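Local coordinates for protein pyruvate kinase 1 (Trypanosoma brucei brucei, PDB 4KCT) that transfers a phosphoryl group from phosphoenolpyruvate to ADP, yielding pyruvate and ATP, and also has an intrinsic oxaloacetate decarboxylase activity, at residues G76-I81 / Q427-L432; D97-F102 / H169-D174; D106-T111 / E123-D128. One frame throughout, in Å; residues are numbered along the deposited sequence.

Interaction 1 of 3, residues G76-I81 / Q427-L432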
ATOM      1  N   GLY A  76       6.200 -30.575  35.883  1.00 25.35           N
ATOM      2  CA  GLY A  76       5.117 -30.897  34.940  1.00 27.35           C
ATOM      3  C   GLY A  76       5.279 -30.164  33.609  1.00 28.90           C
ATOM      4  O   GLY A  76       4.289 -29.813  32.953  1.00 27.75           O
ATOM      5  N   LEU A  77       6.526 -29.933  33.204  1.00 26.01           N
ATOM      6  CA  LEU A  77       6.802 -29.210  31.957  1.00 26.44           C
ATOM      7  C   LEU A  77       7.311 -30.144  30.865  1.00 25.83           C
ATOM      8  O   LEU A  77       7.950 -31.149  31.146  1.00 24.29           O
ATOM      9  CB  LEU A  77       7.832 -28.124  32.208  1.00 27.02           C
ATOM     10  CG  LEU A  77       7.437 -27.083  33.255  1.00 27.00           C
ATOM     11  CD1 LEU A  77       8.577 -26.085  33.466  1.00 28.03           C
ATOM     12  CD2 LEU A  77       6.167 -26.363  32.826  1.00 28.74           C
ATOM     13  N   HIS A  78       7.154 -29.713  29.620  1.00 23.90           N
ATOM     14  CA  HIS A  78       7.748 -30.385  28.480  1.00 24.09           C
ATOM     15  C   HIS A  78       8.881 -29.528  28.012  1.00 25.21           C
ATOM     16  O   HIS A  78       8.652 -28.396  27.569  1.00 24.14           O
ATOM     17  CB  HIS A  78       6.716 -30.468  27.360  1.00 25.89           C
ATOM     18  CG  HIS A  78       5.501 -31.270  27.724  1.00 28.74           C
ATOM     19  ND1 HIS A  78       5.557 -32.594  27.972  1.00 29.23           N
ATOM     20  CD2 HIS A  78       4.170 -30.894  27.892  1.00 29.94           C
ATOM     21  CE1 HIS A  78       4.334 -33.038  28.315  1.00 30.80           C
ATOM     22  NE2 HIS A  78       3.476 -32.011  28.213  1.00 34.36           N
ATOM     23  N   ILE A  79      10.113 -29.999  28.196  1.00 21.42           N
ATOM     24  CA  ILE A  79      11.293 -29.198  27.839  1.00 20.36           C
ATOM     25  C   ILE A  79      12.075 -29.897  26.718  1.00 20.88           C
ATOM     26  O   ILE A  79      12.356 -31.084  26.817  1.00 18.93           O
ATOM     27  CB  ILE A  79      12.204 -28.996  29.067  1.00 19.53           C
ATOM     28  CG1 ILE A  79      11.429 -28.262  30.183  1.00 20.20           C
ATOM     29  CG2 ILE A  79      13.532 -28.329  28.684  1.00 19.22           C
ATOM     30  CD1 ILE A  79      10.988 -26.852  29.826  1.00 19.37           C
ATOM     31  N   GLY A  80      12.354 -29.169  25.630  1.00 17.74           N
ATOM     32  CA  GLY A  80      13.111 -29.720  24.520  1.00 17.92           C
ATOM     33  C   GLY A  80      14.556 -29.958  24.941  1.00 17.82           C
ATOM     34  O   GLY A  80      15.126 -29.172  25.702  1.00 17.03           O
ATOM     35  N   ILE A  81      15.175 -30.996  24.388  1.00 16.93           N
ATOM     36  CA  ILE A  81      16.600 -31.220  24.584  1.00 16.70           C
ATOM     37  C   ILE A  81      17.321 -31.217  23.222  1.00 18.06           C
ATOM     38  O   ILE A  81      16.921 -31.933  22.290  1.00 16.88           O
ATOM     39  CB  ILE A  81      16.872 -32.554  25.331  1.00 17.08           C
ATOM     40  CG1 ILE A  81      16.345 -32.483  26.767  1.00 18.66           C
ATOM     41  CG2 ILE A  81      18.377 -32.854  25.347  1.00 18.84           C
ATOM     42  CD1 ILE A  81      16.371 -33.831  27.516  1.00 20.07           C
ATOM     43  N   GLN A 427       7.009 -36.148  22.355  1.00 18.90           N
ATOM     44  CA  GLN A 427       8.107 -35.533  21.639  1.00 20.19           C
ATOM     45  C   GLN A 427       7.638 -34.295  20.866  1.00 20.05           C
ATOM     46  O   GLN A 427       8.406 -33.349  20.681  1.00 18.65           O
ATOM     47  CB  GLN A 427       8.771 -36.503  20.689  1.00 20.85           C
ATOM     48  CG  GLN A 427       9.933 -35.856  19.947  1.00 23.75           C
ATOM     49  CD  GLN A 427      10.994 -36.857  19.531  1.00 28.75           C
ATOM     50  OE1 GLN A 427      10.810 -37.589  18.581  1.00 32.59           O
ATOM     51  NE2 GLN A 427      12.134 -36.847  20.220  1.00 34.51           N
ATOM     52  N   THR A 428       6.383 -34.301  20.403  1.00 18.85           N
ATOM     53  CA  THR A 428       5.856 -33.111  19.746  1.00 18.23           C
ATOM     54  C   THR A 428       5.730 -31.920  20.685  1.00 19.51           C
ATOM     55  O   THR A 428       6.118 -30.802  20.318  1.00 18.59           O
ATOM     56  CB  THR A 428       4.547 -33.396  18.994  1.00 19.70           C
ATOM     57  OG1 THR A 428       4.840 -34.275  17.895  1.00 19.93           O
ATOM     58  CG2 THR A 428       3.939 -32.084  18.436  1.00 18.09           C
ATOM     59  N   CYS A 429       5.302 -32.167  21.932  1.00 18.83           N
ATOM     60  CA  CYS A 429       5.325 -31.119  22.974  1.00 19.80           C
ATOM     61  C   CYS A 429       6.710 -30.521  23.112  1.00 20.51           C
ATOM     62  O   CYS A 429       6.865 -29.303  23.195  1.00 19.42           O
ATOM     63  CB  CYS A 429       4.890 -31.685  24.341  1.00 22.26           C
ATOM     64  SG  CYS A 429       3.218 -32.337  24.386  1.00 28.03           S
ATOM     65  N   ARG A 430       7.732 -31.382  23.115  1.00 17.40           N
ATOM     66  CA  ARG A 430       9.082 -30.908  23.357  1.00 17.70           C
ATOM     67  C   ARG A 430       9.596 -30.148  22.143  1.00 17.62           C
ATOM     68  O   ARG A 430      10.327 -29.133  22.274  1.00 16.91           O
ATOM     69  CB  ARG A 430      10.010 -32.079  23.697  1.00 16.06           C
ATOM     70  CG  ARG A 430       9.708 -32.705  25.056  1.00 17.52           C
ATOM     71  CD  ARG A 430      10.784 -33.714  25.468  1.00 18.60           C
ATOM     72  NE  ARG A 430      10.817 -34.887  24.580  1.00 17.67           N
ATOM     73  CZ  ARG A 430      10.110 -35.992  24.776  1.00 19.86           C
ATOM     74  NH1 ARG A 430       9.237 -36.063  25.778  1.00 20.23           N
ATOM     75  NH2 ARG A 430      10.311 -37.054  24.006  1.00 19.90           N
ATOM     76  N   GLN A 431       9.262 -30.643  20.961  1.00 15.91           N
ATOM     77  CA  GLN A 431       9.783 -30.036  19.734  1.00 16.75           C
ATOM     78  C   GLN A 431       9.137 -28.676  19.439  1.00 17.37           C
ATOM     79  O   GLN A 431       9.749 -27.820  18.827  1.00 18.13           O
ATOM     80  CB  GLN A 431       9.611 -30.998  18.548  1.00 17.14           C
ATOM     81  CG  GLN A 431      10.678 -32.097  18.566  1.00 17.51           C
ATOM     82  CD  GLN A 431      10.455 -33.144  17.514  1.00 19.23           C
ATOM     83  OE1 GLN A 431       9.396 -33.197  16.907  1.00 18.88           O
ATOM     84  NE2 GLN A 431      11.471 -33.956  17.258  1.00 16.21           N
ATOM     85  N   LEU A 432       7.904 -28.490  19.887  1.00 15.15           N
ATOM     86  CA  LEU A 432       7.178 -27.266  19.596  1.00 17.17           C
ATOM     87  C   LEU A 432       7.696 -26.100  20.442  1.00 17.85           C
ATOM     88  O   LEU A 432       7.344 -24.950  20.209  1.00 15.94           O
ATOM     89  CB  LEU A 432       5.668 -27.482  19.774  1.00 16.15           C
ATOM     90  CG  LEU A 432       4.998 -28.187  18.559  1.00 17.69           C
ATOM     91  CD1 LEU A 432       3.546 -28.510  18.897  1.00 15.57           C
ATOM     92  CD2 LEU A 432       5.049 -27.263  17.322  1.00 15.01           C
TER
HETATM   93  O   HOH W   1       8.092 -34.273  27.873  1.00 20.44           O

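Interaction 2 of 3, residues D97-F102 / H169-D174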
ATOM      1  N   ASP A  97      58.295 -25.886  21.351  1.00 35.68           N
ATOM      2  CA  ASP A  97      58.133 -25.319  22.694  1.00 42.48           C
ATOM      3  C   ASP A  97      56.689 -25.019  23.007  1.00 37.79           C
ATOM      4  O   ASP A  97      56.395 -24.444  24.039  1.00 37.33           O
ATOM      5  CB  ASP A  97      58.955 -24.036  22.864  1.00 41.31           C
ATOM      6  CG  ASP A  97      60.410 -24.233  22.509  1.00 49.13           C
ATOM      7  OD1 ASP A  97      61.014 -25.224  22.981  1.00 49.35           O
ATOM      8  OD2 ASP A  97      60.931 -23.439  21.707  1.00 59.37           O
ATOM      9  N   GLY A  98      55.790 -25.374  22.093  1.00 33.55           N
ATOM     10  CA  GLY A  98      54.362 -25.267  22.361  1.00 32.34           C
ATOM     11  C   GLY A  98      53.792 -23.857  22.191  1.00 31.07           C
ATOM     12  O   GLY A  98      52.618 -23.629  22.460  1.00 30.18           O
ATOM     13  N   GLU A  99      54.601 -22.924  21.706  1.00 31.30           N
ATOM     14  CA  GLU A  99      54.122 -21.549  21.484  1.00 32.23           C
ATOM     15  C   GLU A  99      55.052 -20.796  20.565  1.00 35.45           C
ATOM     16  O   GLU A  99      56.259 -20.988  20.614  1.00 34.59           O
ATOM     17  CB  GLU A  99      53.992 -20.790  22.807  1.00 36.51           C
ATOM     18  CG  GLU A  99      55.283 -20.706  23.619  1.00 45.04           C
ATOM     19  CD  GLU A  99      55.098 -19.968  24.947  1.00 57.90           C
ATOM     20  OE1 GLU A  99      54.348 -18.959  24.967  1.00 54.56           O
ATOM     21  OE2 GLU A  99      55.683 -20.409  25.975  1.00 56.13           O
ATOM     22  N   VAL A 100      54.491 -19.877  19.787  1.00 33.74           N
ATOM     23  CA  VAL A 100      55.279 -18.969  18.948  1.00 34.73           C
ATOM     24  C   VAL A 100      54.597 -17.603  18.923  1.00 35.34           C
ATOM     25  O   VAL A 100      53.365 -17.518  18.879  1.00 30.58           O
ATOM     26  CB  VAL A 100      55.375 -19.488  17.491  1.00 37.84           C
ATOM     27  CG1 VAL A 100      55.806 -18.374  16.560  1.00 42.46           C
ATOM     28  CG2 VAL A 100      56.353 -20.656  17.404  1.00 39.98           C
ATOM     29  N   SER A 101      55.393 -16.538  18.942  1.00 32.81           N
ATOM     30  CA  SER A 101      54.844 -15.177  18.886  1.00 36.62           C
ATOM     31  C   SER A 101      55.152 -14.482  17.561  1.00 37.19           C
ATOM     32  O   SER A 101      56.278 -14.549  17.062  1.00 35.77           O
ATOM     33  CB  SER A 101      55.372 -14.339  20.054  1.00 38.91           C
ATOM     34  OG  SER A 101      54.838 -14.805  21.274  1.00 41.16           O
ATOM     35  N   PHE A 102      54.131 -13.863  16.971  1.00 33.98           N
ATOM     36  CA  PHE A 102      54.282 -13.168  15.693  1.00 34.12           C
ATOM     37  C   PHE A 102      54.068 -11.677  15.883  1.00 36.62           C
ATOM     38  O   PHE A 102      53.282 -11.256  16.740  1.00 34.55           O
ATOM     39  CB  PHE A 102      53.271 -13.686  14.665  1.00 32.30           C
ATOM     40  CG  PHE A 102      53.433 -15.150  14.331  1.00 36.27           C
ATOM     41  CD1 PHE A 102      54.207 -15.545  13.250  1.00 32.41           C
ATOM     42  CD2 PHE A 102      52.759 -16.125  15.065  1.00 35.21           C
ATOM     43  CE1 PHE A 102      54.335 -16.883  12.922  1.00 34.29           C
ATOM     44  CE2 PHE A 102      52.874 -17.463  14.735  1.00 40.61           C
ATOM     45  CZ  PHE A 102      53.665 -17.843  13.657  1.00 40.79           C
ATOM     46  N   HIS A 169      49.979  -8.473  16.180  1.00 37.47           N
ATOM     47  CA  HIS A 169      50.684  -9.194  17.244  1.00 40.51           C
ATOM     48  C   HIS A 169      49.816 -10.316  17.744  1.00 36.95           C
ATOM     49  O   HIS A 169      48.651 -10.112  18.001  1.00 37.18           O
ATOM     50  CB  HIS A 169      51.020  -8.247  18.411  1.00 42.19           C
ATOM     51  CG  HIS A 169      52.191  -7.330  18.141  1.00 47.02           C
ATOM     52  ND1 HIS A 169      52.034  -6.047  17.741  1.00 51.97           N
ATOM     53  CD2 HIS A 169      53.573  -7.539  18.256  1.00 53.94           C
ATOM     54  CE1 HIS A 169      53.248  -5.461  17.616  1.00 49.38           C
ATOM     55  NE2 HIS A 169      54.187  -6.371  17.933  1.00 50.68           N
ATOM     56  N   HIS A 170      50.383 -11.514  17.872  1.00 32.16           N
ATOM     57  CA  HIS A 170      49.679 -12.633  18.481  1.00 29.58           C
ATOM     58  C   HIS A 170      50.624 -13.737  18.876  1.00 28.38           C
ATOM     59  O   HIS A 170      51.664 -13.930  18.248  1.00 28.98           O
ATOM     60  CB  HIS A 170      48.606 -13.174  17.545  1.00 33.32           C
ATOM     61  CG  HIS A 170      47.544 -13.982  18.246  1.00 35.20           C
ATOM     62  ND1 HIS A 170      46.896 -13.532  19.342  1.00 34.34           N
ATOM     63  CD2 HIS A 170      47.102 -15.287  18.041  1.00 33.33           C
ATOM     64  CE1 HIS A 170      46.067 -14.489  19.795  1.00 35.87           C
ATOM     65  NE2 HIS A 170      46.152 -15.538  18.968  1.00 30.39           N
ATOM     66  N   ARG A 171      50.239 -14.493  19.902  1.00 27.49           N
ATOM     67  CA  ARG A 171      50.988 -15.674  20.344  1.00 31.04           C
ATOM     68  C   ARG A 171      50.147 -16.903  20.048  1.00 31.38           C
ATOM     69  O   ARG A 171      49.014 -17.009  20.524  1.00 30.44           O
ATOM     70  CB  ARG A 171      51.246 -15.609  21.866  1.00 31.49           C
ATOM     71  CG  ARG A 171      52.135 -16.739  22.378  1.00 37.82           C
ATOM     72  CD  ARG A 171      52.434 -16.608  23.874  1.00 39.75           C
ATOM     73  NE  ARG A 171      51.263 -16.941  24.678  1.00 43.15           N
ATOM     74  CZ  ARG A 171      51.072 -18.111  25.283  1.00 39.32           C
ATOM     75  NH1 ARG A 171      52.020 -19.040  25.272  1.00 39.07           N
ATOM     76  NH2 ARG A 171      49.958 -18.325  25.956  1.00 40.15           N
ATOM     77  N   LEU A 172      50.653 -17.790  19.204  1.00 26.79           N
ATOM     78  CA  LEU A 172      49.935 -19.024  18.917  1.00 28.65           C
ATOM     79  C   LEU A 172      50.404 -20.126  19.858  1.00 27.76           C
ATOM     80  O   LEU A 172      51.593 -20.292  20.064  1.00 31.43           O
ATOM     81  CB  LEU A 172      50.158 -19.451  17.456  1.00 26.91           C
ATOM     82  CG  LEU A 172      49.436 -18.628  16.398  1.00 29.70           C
ATOM     83  CD1 LEU A 172      49.630 -19.269  15.022  1.00 28.60           C
ATOM     84  CD2 LEU A 172      47.954 -18.516  16.742  1.00 29.07           C
ATOM     85  N   THR A 173      49.465 -20.909  20.372  1.00 26.63           N
ATOM     86  CA  THR A 173      49.784 -22.202  20.987  1.00 28.92           C
ATOM     87  C   THR A 173      49.336 -23.361  20.060  1.00 30.56           C
ATOM     88  O   THR A 173      48.867 -23.125  18.936  1.00 28.84           O
ATOM     89  CB  THR A 173      49.112 -22.339  22.369  1.00 30.49           C
ATOM     90  OG1 THR A 173      47.706 -22.121  22.229  1.00 27.02           O
ATOM     91  CG2 THR A 173      49.681 -21.290  23.361  1.00 31.03           C
ATOM     92  N   ASP A 174      49.475 -24.600  20.534  1.00 28.80           N
ATOM     93  CA  ASP A 174      49.241 -25.775  19.687  1.00 24.91           C
ATOM     94  C   ASP A 174      47.789 -25.831  19.158  1.00 26.01           C
ATOM     95  O   ASP A 174      46.837 -25.617  19.908  1.00 21.83           O
ATOM     96  CB  ASP A 174      49.562 -27.059  20.458  1.00 27.86           C
ATOM     97  CG  ASP A 174      51.077 -27.320  20.590  1.00 30.40           C
ATOM     98  OD1 ASP A 174      51.889 -26.555  20.007  1.00 29.13           O
ATOM     99  OD2 ASP A 174      51.444 -28.325  21.260  1.00 31.10           O
TER
HETATM  100  O   HOH W   2      50.742 -25.343  23.228  1.00 31.83           O

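Interaction 3 of 3, residues D106-T111 / E123-D128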
ATOM      1  N   ASP A 106      55.753  -9.771   9.965  1.00 34.10           N
ATOM      2  CA  ASP A 106      56.377 -11.098   9.897  1.00 34.79           C
ATOM      3  C   ASP A 106      55.863 -11.841   8.666  1.00 32.94           C
ATOM      4  O   ASP A 106      54.672 -11.771   8.331  1.00 36.13           O
ATOM      5  CB  ASP A 106      56.068 -11.925  11.156  1.00 37.78           C
ATOM      6  CG  ASP A 106      56.927 -11.532  12.343  1.00 38.82           C
ATOM      7  OD1 ASP A 106      57.809 -10.668  12.173  1.00 38.40           O
ATOM      8  OD2 ASP A 106      56.684 -12.054  13.459  1.00 35.03           O
ATOM      9  N   ILE A 107      56.768 -12.524   7.986  1.00 28.61           N
ATOM     10  CA  ILE A 107      56.423 -13.315   6.814  1.00 30.86           C
ATOM     11  C   ILE A 107      56.528 -14.788   7.204  1.00 30.43           C
ATOM     12  O   ILE A 107      57.547 -15.213   7.761  1.00 30.83           O
ATOM     13  CB  ILE A 107      57.378 -13.013   5.646  1.00 33.40           C
ATOM     14  CG1 ILE A 107      57.241 -11.546   5.199  1.00 36.28           C
ATOM     15  CG2 ILE A 107      57.151 -13.976   4.484  1.00 31.38           C
ATOM     16  CD1 ILE A 107      55.873 -11.193   4.649  1.00 38.36           C
ATOM     17  N   VAL A 108      55.426 -15.519   7.067  1.00 27.74           N
ATOM     18  CA  VAL A 108      55.358 -16.898   7.552  1.00 27.97           C
ATOM     19  C   VAL A 108      54.794 -17.790   6.445  1.00 28.06           C
ATOM     20  O   VAL A 108      53.902 -17.374   5.706  1.00 30.58           O
ATOM     21  CB  VAL A 108      54.492 -17.001   8.841  1.00 30.59           C
ATOM     22  CG1 VAL A 108      53.070 -16.527   8.577  1.00 30.29           C
ATOM     23  CG2 VAL A 108      54.491 -18.421   9.402  1.00 26.66           C
ATOM     24  N   CYS A 109      55.421 -18.944   6.229  1.00 25.40           N
ATOM     25  CA  CYS A 109      54.889 -19.902   5.303  1.00 26.65           C
ATOM     26  C   CYS A 109      53.907 -20.832   6.014  1.00 25.70           C
ATOM     27  O   CYS A 109      54.160 -21.264   7.142  1.00 27.27           O
ATOM     28  CB  CYS A 109      56.020 -20.696   4.628  1.00 33.03           C
ATOM     29  SG  CYS A 109      56.815 -19.780   3.278  1.00 45.81           S
ATOM     30  N   VAL A 110      52.720 -20.994   5.431  1.00 23.09           N
ATOM     31  CA  VAL A 110      51.778 -21.954   5.943  1.00 22.93           C
ATOM     32  C   VAL A 110      51.689 -23.112   4.969  1.00 23.35           C
ATOM     33  O   VAL A 110      51.720 -22.914   3.755  1.00 24.01           O
ATOM     34  CB  VAL A 110      50.381 -21.333   6.205  1.00 25.60           C
ATOM     35  CG1 VAL A 110      50.495 -20.238   7.256  1.00 26.72           C
ATOM     36  CG2 VAL A 110      49.792 -20.760   4.917  1.00 28.84           C
ATOM     37  N   THR A 111      51.766 -24.321   5.500  1.00 21.90           N
ATOM     38  CA  THR A 111      51.889 -25.511   4.644  1.00 19.88           C
ATOM     39  C   THR A 111      50.840 -26.564   4.985  1.00 20.58           C
ATOM     40  O   THR A 111      50.375 -26.653   6.141  1.00 20.38           O
ATOM     41  CB  THR A 111      53.306 -26.130   4.739  1.00 23.37           C
ATOM     42  OG1 THR A 111      53.417 -27.216   3.820  1.00 25.87           O
ATOM     43  CG2 THR A 111      53.603 -26.629   6.180  1.00 21.77           C
ATOM     44  N   GLU A 123      58.697 -19.333  11.207  1.00 28.42           N
ATOM     45  CA  GLU A 123      58.999 -19.358   9.761  1.00 32.42           C
ATOM     46  C   GLU A 123      57.945 -20.128   8.975  1.00 28.79           C
ATOM     47  O   GLU A 123      57.762 -19.900   7.777  1.00 25.68           O
ATOM     48  CB  GLU A 123      60.367 -20.014   9.503  1.00 38.28           C
ATOM     49  CG  GLU A 123      61.558 -19.058   9.535  1.00 50.78           C
ATOM     50  CD  GLU A 123      61.864 -18.550  10.939  1.00 62.76           C
ATOM     51  OE1 GLU A 123      61.950 -17.318  11.117  1.00 78.11           O
ATOM     52  OE2 GLU A 123      61.996 -19.380  11.872  1.00 65.98           O
ATOM     53  N   LYS A 124      57.433 -21.191   9.583  1.00 25.90           N
ATOM     54  CA  LYS A 124      56.605 -22.137   8.858  1.00 26.99           C
ATOM     55  C   LYS A 124      55.794 -22.994   9.801  1.00 21.36           C
ATOM     56  O   LYS A 124      56.306 -23.482  10.809  1.00 25.20           O
ATOM     57  CB  LYS A 124      57.471 -23.018   7.974  1.00 24.88           C
ATOM     58  CG  LYS A 124      56.705 -24.059   7.197  1.00 26.79           C
ATOM     59  CD  LYS A 124      57.680 -24.795   6.298  1.00 35.71           C
ATOM     60  CE  LYS A 124      57.067 -25.147   4.971  1.00 33.15           C
ATOM     61  NZ  LYS A 124      58.133 -25.497   3.995  1.00 40.53           N
ATOM     62  N   PHE A 125      54.500 -23.106   9.533  1.00 21.26           N
ATOM     63  CA  PHE A 125      53.671 -24.000  10.325  1.00 20.14           C
ATOM     64  C   PHE A 125      52.552 -24.629   9.506  1.00 20.80           C
ATOM     65  O   PHE A 125      52.280 -24.219   8.366  1.00 20.45           O
ATOM     66  CB  PHE A 125      53.127 -23.296  11.591  1.00 21.53           C
ATOM     67  CG  PHE A 125      52.097 -22.228  11.311  1.00 19.90           C
ATOM     68  CD1 PHE A 125      50.764 -22.561  11.111  1.00 18.54           C
ATOM     69  CD2 PHE A 125      52.458 -20.877  11.314  1.00 22.54           C
ATOM     70  CE1 PHE A 125      49.794 -21.568  10.918  1.00 19.71           C
ATOM     71  CE2 PHE A 125      51.505 -19.879  11.140  1.00 23.63           C
ATOM     72  CZ  PHE A 125      50.169 -20.221  10.911  1.00 21.45           C
ATOM     73  N   TYR A 126      51.940 -25.650  10.079  1.00 19.84           N
ATOM     74  CA  TYR A 126      51.097 -26.561   9.344  1.00 20.92           C
ATOM     75  C   TYR A 126      49.617 -26.158   9.559  1.00 21.08           C
ATOM     76  O   TYR A 126      49.229 -25.745  10.663  1.00 19.04           O
ATOM     77  CB  TYR A 126      51.335 -27.974   9.875  1.00 21.16           C
ATOM     78  CG  TYR A 126      50.343 -29.005   9.406  1.00 22.59           C
ATOM     79  CD1 TYR A 126      50.432 -29.545   8.127  1.00 21.46           C
ATOM     80  CD2 TYR A 126      49.407 -29.560  10.297  1.00 22.25           C
ATOM     81  CE1 TYR A 126      49.556 -30.531   7.707  1.00 22.63           C
ATOM     82  CE2 TYR A 126      48.580 -30.606   9.907  1.00 23.72           C
ATOM     83  CZ  TYR A 126      48.642 -31.064   8.602  1.00 26.41           C
ATOM     84  OH  TYR A 126      47.829 -32.081   8.197  1.00 29.79           O
ATOM     85  N   ILE A 127      48.803 -26.320   8.517  1.00 19.26           N
ATOM     86  CA  ILE A 127      47.335 -26.223   8.648  1.00 21.41           C
ATOM     87  C   ILE A 127      46.725 -27.490   8.044  1.00 23.49           C
ATOM     88  O   ILE A 127      47.183 -27.954   6.996  1.00 22.16           O
ATOM     89  CB  ILE A 127      46.815 -24.952   7.929  1.00 20.77           C
ATOM     90  CG1 ILE A 127      47.196 -23.708   8.729  1.00 22.14           C
ATOM     91  CG2 ILE A 127      45.302 -25.001   7.737  1.00 22.59           C
ATOM     92  CD1 ILE A 127      46.884 -22.397   8.005  1.00 22.29           C
ATOM     93  N   ASP A 128      45.808 -28.131   8.776  1.00 21.36           N
ATOM     94  CA  ASP A 128      45.400 -29.510   8.467  1.00 23.41           C
ATOM     95  C   ASP A 128      44.253 -29.594   7.448  1.00 25.19           C
ATOM     96  O   ASP A 128      43.461 -30.517   7.496  1.00 29.94           O
ATOM     97  CB  ASP A 128      45.034 -30.282   9.748  1.00 24.29           C
ATOM     98  CG  ASP A 128      43.751 -29.735  10.436  1.00 29.79           C
ATOM     99  OD1 ASP A 128      43.028 -28.908   9.841  1.00 27.01           O
ATOM    100  OD2 ASP A 128      43.459 -30.155  11.561  1.00 30.00           O
TER

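Interaction 1 of 3, residues G76-I81 / Q427-L432
The backbone leading into strand 80-84 passes close beside helix 426-431, with G80 and R430 nearest at 4.4 Å between their CA atoms. The contact joins the third strand of the TIM barrel, and the approach to it, to a helix of the C-terminal alpha/beta domain. It is therefore an interdomain contact, made at the N-terminal end of the barrel strand. G80 CA sits 3.6 Å from R430 O. With no side chain at G80, the two backbones come this close.

H78 and C429 form the main side-chain pair. Each has its first side-chain group beside its own backbone N, anti to the carbonyl carbon. The imidazole lies flat against C429, which comes over one ring face with both of its side-chain atoms. C429 CB makes a CH-pi contact, 3.7 Å from the centroid of the H78 ring. C429 SG makes a sulfur-aromatic contact, 12° off the ring normal.

R430 runs along the I79 carbonyl, and its CD lies 3.3 Å from I79 O. The chain then bends at chi3 (-66°), which carries the guanidinium back over Q427 CA. R430 NE forms a salt bridge with D207, whose carboxylate also accepts bonds from I81 N and Q427 NE2. D207 thus ties both segments to one group. N433 ND2 likewise bridges the carbonyls of H78 and R430. At the ring edge, one water lies 3.0 Å from H78 ND1 and accepts a hydrogen bond from R430 NH1.

Interaction 2 of 3, residues D97-F102 / H169-D174
A two-stranded antiparallel ribbon, strands 99-102 and 170-173, forms this surface contact in the small beta domain inserted in the pyruvate kinase barrel. V100 pairs with L172 and F102 with H170 as hydrogen-bonded pairs, two bonds each. F102 N to H170 O is the straightest, 2.8 Å with an N-H...O angle of 178°. The return bond, H170 N to F102 O, is longer at 3.1 Å, its donor above the carbonyl plane.

V100, F102, H170 and L172 share one face, where M149 packs on F102, H170 and L172. F102 CE2 meets L172 CD1 at 3.7 Å. V100 CG1 lies over a face of the F102 ring. H170 NE2 is held by D145.

E99 and R171 point to the other face. R171 bends at chi3 (73°), and its NH1 donates to E99 OE1 in a salt bridge, from above the carboxylate plane. The modelled 2.3 Å between R171 NH1 and E99 OE1 is shorter than such bonds normally are, so the exact length needs caution. Beyond the E99 end of the ribbon, a water joins G98 O to D174 N. The ribbon thus has a largely apolar side, with H170 its polar member, and an exposed side where opposite charges probably add to the backbone pairing.

Interaction 3 of 3, residues D106-T111 / E123-D128
Four backbone hydrogen bonds join strands 107-111 and 124-126, which run parallel at the edge of the mixed sheet of the small beta domain in pyruvate kinase. They zigzag along the pair: C109 N to E123 O, F125 N to C109 O, T111 N to F125 O, and I127 N to T111 O. C109 and T111 use both N and O, so these two residues carry the pairing on the 106-111 side. The first bond, 3.0 Å from C109 N to E123 O, enters 40° out of the carbonyl plane. The last, I127 N to T111 O at 2.9 Å, lies nearly along the C=O axis. The other edge of strand 107-111 is bonded to strand 161-166, through V108 with C164 and V110 with L162.

C109, K124, T111 and Y126 put their side chains on one face. K124 starts with CG anti to the backbone N (chi1 179°) and crosses obliquely over T111, its CE 3.9 Å from T111 CB, and it makes a cation-pi contact with Y116. T111 OG1 turns anti to its own N and bonds to D113 N and to R160 O.

The opposite face is apolar and buried. F125 takes the crowded position between its backbone N and carbonyl carbon (chi1 70°), which lays the ring beside V110. V110 CG1 sits over one ring face, 4.0 Å from the centroid, in a CH-pi contact. V108 CG2, anti to its backbone N, packs obliquely against the same ring, 3.7 Å from F125 CD2. Further along, I127 CD1 touches V110 CB at 4.1 Å.

In the fold
From the N terminus, the chain enters the third barrel strand at 76-81, then leaves the barrel for the small beta domain. There interaction 3 closes a short loop between 106-111 and 123-128. Interaction 2 closes a longer one, from 97-102 to 169-174, with interaction 3 nested inside it. The two touch: F102 of the ribbon packs on V108 and F125 of the parallel pair. After the barrel is complete, 427-432 returns to 76-81, so interaction 1 encloses both others and ties barrel to C-terminal domain. Its centre is about 46 Å from that of interaction 2 and about 49 Å from that of interaction 3, across the chain's centre.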